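PDB 6IYR: type I modular polyketide synthase from Streptomyces albus subsp. albus, which probably loads an acyl extender unit from its coenzyme A thioester onto the acyl carrier protein during salinomycin assembly, through its module 8 acyltransferase domain. Local coordinates for residues A[261-266]-A[309-314]; A[287-292]-A[407-412]. One frame throughout, in Å; residues are numbered along the deposited sequence.

Contact 1 of 2, residues A[261-266]-A[309-314]; sequences VAEAAD and DGVRAR
V261 and V311 meet through their CG1 methyls, 3.7 Å apart, where strand 257-261 runs beside edge strand 313-316. V261 faces A313 as an antiparallel non-hydrogen-bonded pair, CA to CA 4.5 Å, with both side chains on the same side of the sheet. With CG1 anti to the backbone N (chi1 -172°), the V261 side chain crosses that of V311 at a slant and this methyl makes the contact. One residue on, the N-H of A262 gives a nearly straight 3.0 Å hydrogen bond to O of R312, the single backbone bond between the segments. A262 is also the centre of an inverse gamma turn, which carries the chain away from the strand. E263 then lies across V311 at about a right angle, its extended chain bringing OE1 to 4.0 Å from V311 CG2, while its carboxylate is held by a salt bridge to R271. The same arginine binds D309, so it links two acidic groups that would otherwise probably disfavour each other. V261, V311 and A313 rest on C306 of helix 296-308, whose Schellman end at G310 leads into the strand; helix 265-273, with A264 as its N-cap residue, supplies R271, which also touches V311.

Contact 2 of 2, residues A[287-292]-A[407-412]; sequences PQSTVV and VQETID
OE1 of E409 accepts the backbone N-H of Q288 at 2.9 Å, joining helix 404-414 to the turn of the beta hairpin formed by strands 279-286 and 289-294. The contact thus connects the mixed sheet of the smaller subdomain to a helix that packs by the parallel sheet of the acyltransferase core. E409 reaches the turn with an extended chain: CG is anti to the backbone N (chi1 -178°) and the next torsion is also extended, which carries the carboxylate out from the helix. There the N-H comes from above the carboxylate plane, 59° out of it, and the bond is moderately bent, at 154°. The P287 ring lies along the aliphatic part of the glutamate, the two running past each other in opposite directions, with P287 CD 3.7 Å from E409 CG. The following residue, T410, adds its methyl CG2, 3.8 Å from P287 CD; this threonine also packs on V383 and L387 of helix 379-388, and P287 touches E380 of the same helix. S289, whose CB is directed at the helix, brings that atom to 3.1 Å from E409 OE1, a tight approach.

Contacts 1 and 2, centred 11 Å apart, lie at neighbouring places on one mixed sheet, in which strand 257-261 runs between 313-316 and 289-294. Strand 257-261 of contact 1 is joined directly to strand 289-294 of contact 2: V261 N lies 2.8 Å from T290 O, a probable hydrogen bond, and V261 O accepts a bond from the T290 hydroxyl. Past the strand, A264 CB packs 3.3 Å from P287 O. Contact 1 joins strand 257-261 to the outermost strand, 313-316, whereas contact 2 ties the hairpin of the sheet to helix 404-414 of the larger core. That core also carries S220, in a GxSxG pattern consistent with the nucleophile elbow of acyltransferases; neither contact includes this serine.

Contact 1 of 2, residues A[261-266]-A[309-314]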
loop_
_atom_site.group_PDB
_atom_site.type_symbol
_atom_site.label_atom_id
_atom_site.label_comp_id
_atom_site.label_asym_id
_atom_site.label_seq_id
_atom_site.Cartn_x
_atom_site.Cartn_y
_atom_site.Cartn_z
ATOM N N VAL A 261 -10.505 -11.040 -13.618
ATOM C CA VAL A 261 -10.679 -12.396 -14.109
ATOM C C VAL A 261 -9.678 -13.277 -13.422
ATOM O O VAL A 261 -8.459 -13.004 -13.450
ATOM C CB VAL A 261 -10.422 -12.481 -15.615
ATOM C CG1 VAL A 261 -10.796 -13.857 -16.110
ATOM C CG2 VAL A 261 -11.230 -11.421 -16.347
ATOM N N ALA A 262 -10.192 -14.298 -12.752
ATOM C CA ALA A 262 -9.359 -15.196 -11.976
ATOM C C ALA A 262 -8.828 -16.247 -12.905
ATOM O O ALA A 262 -9.241 -17.375 -12.834
ATOM C CB ALA A 262 -10.147 -15.859 -10.843
ATOM N N GLU A 263 -7.949 -15.857 -13.812
ATOM C CA GLU A 263 -7.415 -16.766 -14.793
ATOM C C GLU A 263 -6.003 -16.259 -15.033
ATOM O O GLU A 263 -5.750 -15.065 -14.925
ATOM C CB GLU A 263 -8.253 -16.660 -16.067
ATOM C CG GLU A 263 -7.972 -17.706 -17.141
ATOM C CD GLU A 263 -9.023 -17.726 -18.285
ATOM O OE1 GLU A 263 -9.451 -18.826 -18.684
ATOM O OE2 GLU A 263 -9.362 -16.658 -18.859
ATOM N N ALA A 264 -5.094 -17.154 -15.389
ATOM C CA ALA A 264 -3.743 -16.771 -15.770
ATOM C C ALA A 264 -3.690 -15.868 -16.993
ATOM O O ALA A 264 -4.407 -16.061 -17.983
ATOM C CB ALA A 264 -2.897 -18.013 -16.014
ATOM N N ALA A 265 -2.699 -14.995 -16.974
ATOM C CA ALA A 265 -2.510 -13.999 -17.993
ATOM C C ALA A 265 -2.531 -14.578 -19.403
ATOM O O ALA A 265 -3.083 -13.961 -20.305
ATOM C CB ALA A 265 -1.199 -13.270 -17.754
ATOM N N ASP A 266 -1.837 -15.689 -19.621
ATOM C CA ASP A 266 -1.783 -16.281 -20.962
ATOM C C ASP A 266 -3.168 -16.702 -21.471
ATOM O O ASP A 266 -3.467 -16.561 -22.638
ATOM C CB ASP A 266 -0.884 -17.520 -20.965
ATOM C CG ASP A 266 0.560 -17.186 -20.741
ATOM O OD1 ASP A 266 1.012 -16.140 -21.262
ATOM O OD2 ASP A 266 1.241 -17.975 -20.046
ATOM N N ASP A 309 -17.219 -20.816 -18.510
ATOM C CA ASP A 309 -16.090 -21.723 -18.337
ATOM C C ASP A 309 -15.772 -22.017 -16.884
ATOM O O ASP A 309 -14.771 -22.628 -16.575
ATOM C CB ASP A 309 -14.875 -21.169 -19.037
ATOM C CG ASP A 309 -15.004 -21.264 -20.508
ATOM O OD1 ASP A 309 -15.793 -22.120 -20.945
ATOM O OD2 ASP A 309 -14.383 -20.469 -21.226
ATOM N N GLY A 310 -16.640 -21.593 -15.989
ATOM C CA GLY A 310 -16.372 -21.700 -14.573
ATOM C C GLY A 310 -15.326 -20.730 -14.055
ATOM O O GLY A 310 -14.837 -20.898 -12.951
ATOM N N VAL A 311 -15.044 -19.661 -14.796
ATOM C CA VAL A 311 -14.008 -18.724 -14.377
ATOM C C VAL A 311 -14.614 -17.485 -13.728
ATOM O O VAL A 311 -15.482 -16.848 -14.287
ATOM C CB VAL A 311 -13.111 -18.356 -15.572
ATOM C CG1 VAL A 311 -12.210 -17.176 -15.222
ATOM C CG2 VAL A 311 -12.253 -19.559 -15.928
ATOM N N ARG A 312 -14.241 -17.220 -12.493
ATOM C CA ARG A 312 -14.828 -16.116 -11.759
ATOM C C ARG A 312 -14.388 -14.777 -12.338
ATOM O O ARG A 312 -13.205 -14.513 -12.475
ATOM C CB ARG A 312 -14.433 -16.176 -10.289
ATOM C CG ARG A 312 -15.453 -15.496 -9.382
ATOM C CD ARG A 312 -14.993 -15.440 -7.938
ATOM N NE ARG A 312 -14.515 -14.101 -7.602
ATOM C CZ ARG A 312 -15.170 -13.232 -6.835
ATOM N NH1 ARG A 312 -14.648 -12.032 -6.609
ATOM N NH2 ARG A 312 -16.330 -13.562 -6.271
ATOM N N ALA A 313 -15.351 -13.974 -12.767
ATOM C CA ALA A 313 -15.077 -12.661 -13.313
ATOM C C ALA A 313 -15.996 -11.674 -12.619
ATOM O O ALA A 313 -17.188 -11.946 -12.492
ATOM C CB ALA A 313 -15.340 -12.662 -14.804
ATOM N N ARG A 314 -15.471 -10.511 -12.239
ATOM C CA ARG A 314 -16.264 -9.496 -11.509
ATOM C C ARG A 314 -15.935 -8.104 -11.965
ATOM O O ARG A 314 -14.784 -7.779 -12.307
ATOM C CB ARG A 314 -16.039 -9.578 -9.988
ATOM C CG ARG A 314 -16.433 -10.927 -9.379
ATOM C CD ARG A 314 -17.960 -11.088 -9.256
ATOM N NE ARG A 314 -18.434 -12.379 -9.771
ATOM C CZ ARG A 314 -18.775 -13.425 -9.023
ATOM N NH1 ARG A 314 -19.147 -14.557 -9.594
ATOM N NH2 ARG A 314 -18.785 -13.337 -7.702
#

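Contact 2 of 2, residues A[287-292]-A[407-412]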
loop_
_atom_site.group_PDB
_atom_site.type_symbol
_atom_site.label_atom_id
_atom_site.label_comp_id
_atom_site.label_asym_id
_atom_site.label_seq_id
_atom_site.Cartn_x
_atom_site.Cartn_y
_atom_site.Cartn_z
ATOM N N PRO A 287 -0.483 -15.050 -10.458
ATOM C CA PRO A 287 -0.539 -16.134 -11.443
ATOM C C PRO A 287 -1.959 -16.541 -11.872
ATOM O O PRO A 287 -2.119 -17.138 -12.925
ATOM C CB PRO A 287 0.157 -17.308 -10.722
ATOM C CG PRO A 287 0.126 -16.966 -9.276
ATOM C CD PRO A 287 0.118 -15.475 -9.182
ATOM N N GLN A 288 -2.973 -16.230 -11.072
ATOM C CA GLN A 288 -4.378 -16.493 -11.455
ATOM C C GLN A 288 -5.268 -15.279 -11.259
ATOM O O GLN A 288 -6.445 -15.397 -10.909
ATOM C CB GLN A 288 -4.935 -17.636 -10.623
ATOM C CG GLN A 288 -4.267 -18.962 -10.907
ATOM C CD GLN A 288 -4.974 -19.736 -11.994
ATOM O OE1 GLN A 288 -4.354 -20.156 -12.969
ATOM N NE2 GLN A 288 -6.287 -19.900 -11.849
ATOM N N SER A 289 -4.721 -14.107 -11.553
ATOM C CA SER A 289 -5.369 -12.907 -11.168
ATOM C C SER A 289 -5.039 -11.759 -12.132
ATOM O O SER A 289 -3.904 -11.280 -12.174
ATOM C CB SER A 289 -4.955 -12.651 -9.719
ATOM O OG SER A 289 -5.466 -11.436 -9.295
ATOM N N THR A 290 -6.002 -11.394 -12.982
ATOM C CA THR A 290 -5.780 -10.421 -14.033
ATOM C C THR A 290 -6.965 -9.481 -14.101
ATOM O O THR A 290 -8.032 -9.778 -13.555
ATOM C CB THR A 290 -5.683 -11.071 -15.418
ATOM O OG1 THR A 290 -6.992 -11.497 -15.796
ATOM C CG2 THR A 290 -4.767 -12.265 -15.418
ATOM N N VAL A 291 -6.740 -8.320 -14.705
ATOM C CA VAL A 291 -7.778 -7.319 -14.901
ATOM C C VAL A 291 -7.828 -6.985 -16.397
ATOM O O VAL A 291 -6.785 -6.778 -17.043
ATOM C CB VAL A 291 -7.547 -6.061 -14.024
ATOM C CG1 VAL A 291 -8.615 -5.012 -14.304
ATOM C CG2 VAL A 291 -7.578 -6.415 -12.535
ATOM N N VAL A 292 -9.039 -7.000 -16.945
ATOM C CA VAL A 292 -9.279 -6.638 -18.319
ATOM C C VAL A 292 -10.078 -5.368 -18.427
ATOM O O VAL A 292 -11.052 -5.166 -17.701
ATOM C CB VAL A 292 -10.043 -7.780 -19.019
ATOM C CG1 VAL A 292 -10.508 -7.401 -20.408
ATOM C CG2 VAL A 292 -9.176 -9.004 -19.045
ATOM N N VAL A 407 -0.193 -10.227 -4.211
ATOM C CA VAL A 407 1.188 -10.537 -3.768
ATOM C C VAL A 407 1.213 -11.916 -3.099
ATOM O O VAL A 407 2.056 -12.767 -3.406
ATOM C CB VAL A 407 1.736 -9.461 -2.814
ATOM C CG1 VAL A 407 3.153 -9.822 -2.306
ATOM C CG2 VAL A 407 1.721 -8.094 -3.486
ATOM N N GLN A 408 0.236 -12.167 -2.229
ATOM C CA GLN A 408 0.190 -13.431 -1.495
ATOM C C GLN A 408 0.029 -14.620 -2.428
ATOM O O GLN A 408 0.691 -15.661 -2.258
ATOM C CB GLN A 408 -0.980 -13.412 -0.498
ATOM C CG GLN A 408 -0.997 -14.621 0.430
ATOM C CD GLN A 408 0.217 -14.665 1.347
ATOM O OE1 GLN A 408 1.115 -15.503 1.185
ATOM N NE2 GLN A 408 0.309 -13.695 2.225
ATOM N N GLU A 409 -0.753 -14.431 -3.487
ATOM C CA GLU A 409 -0.937 -15.476 -4.487
ATOM C C GLU A 409 0.371 -15.779 -5.218
ATOM O O GLU A 409 0.670 -16.936 -5.545
ATOM C CB GLU A 409 -2.037 -15.038 -5.482
ATOM C CG GLU A 409 -2.381 -16.048 -6.571
ATOM C CD GLU A 409 -3.522 -15.575 -7.480
ATOM O OE1 GLU A 409 -3.279 -14.902 -8.510
ATOM O OE2 GLU A 409 -4.669 -15.937 -7.194
ATOM N N THR A 410 1.174 -14.757 -5.516
ATOM C CA THR A 410 2.433 -15.061 -6.184
ATOM C C THR A 410 3.502 -15.629 -5.244
ATOM O O THR A 410 4.213 -16.561 -5.621
ATOM C CB THR A 410 2.986 -13.952 -7.091
ATOM O OG1 THR A 410 4.274 -13.530 -6.648
ATOM C CG2 THR A 410 2.049 -12.845 -7.249
ATOM N N ILE A 411 3.560 -15.113 -4.022
ATOM C CA ILE A 411 4.388 -15.711 -2.956
ATOM C C ILE A 411 4.060 -17.183 -2.835
ATOM O O ILE A 411 4.955 -18.020 -2.788
ATOM C CB ILE A 411 4.117 -15.049 -1.579
ATOM C CG1 ILE A 411 4.612 -13.621 -1.594
ATOM C CG2 ILE A 411 4.766 -15.843 -0.432
ATOM C CD1 ILE A 411 4.356 -12.844 -0.330
ATOM N N ASP A 412 2.779 -17.510 -2.752
ATOM C CA ASP A 412 2.386 -18.904 -2.566
ATOM C C ASP A 412 2.800 -19.759 -3.743
ATOM O O ASP A 412 3.133 -20.920 -3.572
ATOM C CB ASP A 412 0.867 -19.056 -2.344
ATOM C CG ASP A 412 0.411 -18.523 -0.984
ATOM O OD1 ASP A 412 1.275 -18.181 -0.170
ATOM O OD2 ASP A 412 -0.811 -18.301 -0.782
#